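Cytochrome c family protein (Geobacter sulfurreducens, PDB 3OUQ) probably carries electrons along a chain of covalently bound hemes, this piece being the N-terminal hexaheme part of a longer dodecaheme cytochrome c. Local coordinates at residues A[45-48]-A[49-53]. Numbering follows the deposited sequence.
Sequences KRYT and MLDME. With HEC (heme c), chain D.
Asp51 folds its carboxylate back over the start of helix 49-53 onto Thr48, the N-cap residue, and the two close a capping box. Thr48 N gives a nearly straight bond (172°) to Asp51 OD2 at 2.9 Å, reaching that oxygen on its anti side, while Asp51 N returns a bond to Thr48 OG1 at 3.2 Å. Threonine suits the cap because its hydroxyl, set between the backbone N and the carbonyl carbon (chi1 64°), faces the first turn; aspartate is long enough to bring OD2 back to the Thr48 backbone. Without the carboxylate, as with an alanine here, Thr48 N would probably lose its acceptor. Met52 N then bonds to Thr48 O, beginning the helical hydrogen bonding. Tyr47 sets the edge of its ring against Asp51, CD2 lying 4.0 Å from Asp51 CB, with ring and carboxylate almost perpendicular.

The capped turn also serves a heme c. Met49 N donates to the propionate oxygen O2A at 2.6 Å, and the Met49 chain, bent at chi2 and chi3, brings SD to 2.3 Å from the heme iron, where His80 is the other axial ligand. Met52 CE packs against the same heme at 3.5 Å from C2D. A soft, neutral thioether opposite a histidine would be expected to stabilise ferrous iron and raise this heme's potential relative to bis-histidine ligation.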
loop_
_atom_site.group_PDB
_atom_site.type_symbol
_atom_site.label_atom_id
_atom_site.label_comp_id
_atom_site.label_asym_id
_atom_site.label_seq_id
_atom_site.Cartn_x
_atom_site.Cartn_y
_atom_site.Cartn_z
ATOM N N LYS A 45 -11.044 -6.897 9.432
ATOM C CA LYS A 45 -10.058 -7.456 8.528
ATOM C C LYS A 45 -9.039 -6.334 8.521
ATOM O O LYS A 45 -9.120 -5.407 9.333
ATOM C CB LYS A 45 -10.623 -7.602 7.114
ATOM N N ARG A 46 -8.084 -6.413 7.612
ATOM C CA ARG A 46 -7.092 -5.365 7.482
ATOM C C ARG A 46 -7.440 -4.702 6.163
ATOM O O ARG A 46 -6.879 -5.048 5.125
ATOM C CB ARG A 46 -5.685 -5.959 7.432
ATOM C CG ARG A 46 -5.156 -6.385 8.793
ATOM C CD ARG A 46 -4.913 -5.186 9.714
ATOM N N TYR A 47 -8.390 -3.773 6.198
ATOM C CA TYR A 47 -8.812 -3.086 4.983
ATOM C C TYR A 47 -7.640 -2.547 4.196
ATOM O O TYR A 47 -6.677 -2.045 4.771
ATOM C CB TYR A 47 -9.768 -1.939 5.308
ATOM C CG TYR A 47 -11.060 -2.408 5.899
ATOM C CD1 TYR A 47 -11.275 -2.365 7.276
ATOM C CD2 TYR A 47 -12.053 -2.943 5.091
ATOM C CE1 TYR A 47 -12.458 -2.840 7.838
ATOM C CE2 TYR A 47 -13.237 -3.425 5.636
ATOM C CZ TYR A 47 -13.432 -3.373 7.012
ATOM O OH TYR A 47 -14.601 -3.848 7.548
ATOM N N THR A 48 -7.734 -2.661 2.875
ATOM C CA THR A 48 -6.696 -2.178 1.974
ATOM C C THR A 48 -7.025 -0.742 1.600
ATOM O O THR A 48 -8.133 -0.269 1.852
ATOM C CB THR A 48 -6.666 -2.993 0.681
ATOM O OG1 THR A 48 -7.899 -2.800 -0.024
ATOM C CG2 THR A 48 -6.495 -4.467 0.981
ATOM N N MET A 49 -6.072 -0.049 0.987
ATOM C CA MET A 49 -6.307 1.323 0.577
ATOM C C MET A 49 -7.420 1.396 -0.459
ATOM O O MET A 49 -8.178 2.360 -0.482
ATOM C CB MET A 49 -5.035 1.942 0.031
ATOM C CG MET A 49 -3.974 2.176 1.090
ATOM S SD MET A 49 -4.523 3.121 2.553
ATOM C CE MET A 49 -5.474 4.425 1.779
ATOM N N LEU A 50 -7.528 0.387 -1.319
ATOM C CA LEU A 50 -8.607 0.379 -2.301
ATOM C C LEU A 50 -9.942 0.295 -1.561
ATOM O O LEU A 50 -10.925 0.912 -1.971
ATOM C CB LEU A 50 -8.489 -0.806 -3.268
ATOM C CG LEU A 50 -7.617 -0.602 -4.507
ATOM C CD1 LEU A 50 -7.844 -1.747 -5.477
ATOM C CD2 LEU A 50 -7.973 0.717 -5.176
ATOM N N ASP A 51 -9.983 -0.475 -0.475
ATOM C CA ASP A 51 -11.213 -0.592 0.294
ATOM C C ASP A 51 -11.574 0.785 0.815
ATOM O O ASP A 51 -12.746 1.170 0.809
ATOM C CB ASP A 51 -11.045 -1.545 1.480
ATOM C CG ASP A 51 -10.932 -2.990 1.057
ATOM O OD1 ASP A 51 -11.723 -3.420 0.195
ATOM O OD2 ASP A 51 -10.061 -3.702 1.595
ATOM N N MET A 52 -10.565 1.528 1.267
ATOM C CA MET A 52 -10.798 2.867 1.790
ATOM C C MET A 52 -11.279 3.789 0.679
ATOM O O MET A 52 -12.108 4.669 0.910
ATOM C CB MET A 52 -9.526 3.419 2.436
ATOM C CG MET A 52 -9.068 2.591 3.625
ATOM S SD MET A 52 -7.909 3.414 4.710
ATOM C CE MET A 52 -6.889 2.051 5.174
ATOM N N GLU A 53 -10.764 3.576 -0.530
ATOM C CA GLU A 53 -11.176 4.384 -1.671
ATOM C C GLU A 53 -12.643 4.080 -1.931
ATOM O O GLU A 53 -13.369 4.911 -2.463
ATOM C CB GLU A 53 -10.351 4.052 -2.922
ATOM C CG GLU A 53 -8.858 4.260 -2.764
ATOM C CD GLU A 53 -8.116 4.364 -4.093
ATOM O OE1 GLU A 53 -6.867 4.400 -4.076
ATOM O OE2 GLU A 53 -8.774 4.425 -5.156
HETATM FE FE HEC D . -2.560 3.733 3.635
HETATM C CHA HEC D . -2.725 0.535 4.881
HETATM C CHB HEC D . -0.501 2.662 1.179
HETATM C CHC HEC D . -2.769 6.782 2.188
HETATM C CHD HEC D . -4.230 4.888 6.376
HETATM N NA HEC D . -1.755 1.987 3.164
HETATM C C1A HEC D . -2.052 0.733 3.689
HETATM C C2A HEC D . -1.393 -0.318 2.950
HETATM C C3A HEC D . -0.630 0.309 2.017
HETATM C C4A HEC D . -0.845 1.735 2.161
HETATM C CMA HEC D . 0.201 -0.370 0.938
HETATM C CAA HEC D . -1.562 -1.824 3.110
HETATM C CBA HEC D . -2.828 -2.371 2.459
HETATM C CGA HEC D . -2.908 -2.064 0.975
HETATM O O1A HEC D . -2.021 -2.513 0.227
HETATM O O2A HEC D . -3.851 -1.368 0.554
HETATM N NB HEC D . -1.905 4.507 1.954
HETATM C C1B HEC D . -1.044 3.940 1.046
HETATM C C2B HEC D . -0.789 4.826 -0.058
HETATM C C3B HEC D . -1.492 5.932 0.197
HETATM C C4B HEC D . -2.143 5.754 1.462
HETATM C CMB HEC D . 0.150 4.573 -1.241
HETATM C CAB HEC D . -1.606 7.152 -0.671
HETATM C CBB HEC D . -2.461 7.053 -1.903
HETATM N NC HEC D . -3.350 5.483 4.167
HETATM C C1C HEC D . -3.325 6.665 3.463
HETATM C C2C HEC D . -4.016 7.721 4.180
HETATM C C3C HEC D . -4.371 7.204 5.379
HETATM C C4C HEC D . -4.015 5.795 5.342
HETATM C CMC HEC D . -4.409 9.110 3.674
HETATM C CAC HEC D . -4.914 8.010 6.568
HETATM C CBC HEC D . -6.292 8.614 6.350
HETATM N ND HEC D . -3.205 2.900 5.322
HETATM C C1D HEC D . -3.824 3.546 6.378
HETATM C C2D HEC D . -4.203 2.594 7.403
HETATM C C3D HEC D . -3.859 1.344 6.940
HETATM C C4D HEC D . -3.211 1.560 5.673
HETATM C CMD HEC D . -4.893 2.919 8.727
HETATM C CAD HEC D . -4.230 -0.016 7.545
HETATM C CBD HEC D . -5.731 -0.233 7.505
HETATM C CGD HEC D . -6.152 -1.564 8.100
HETATM O O1D HEC D . -7.369 -1.780 8.275
HETATM O O2D HEC D . -5.272 -2.398 8.390
#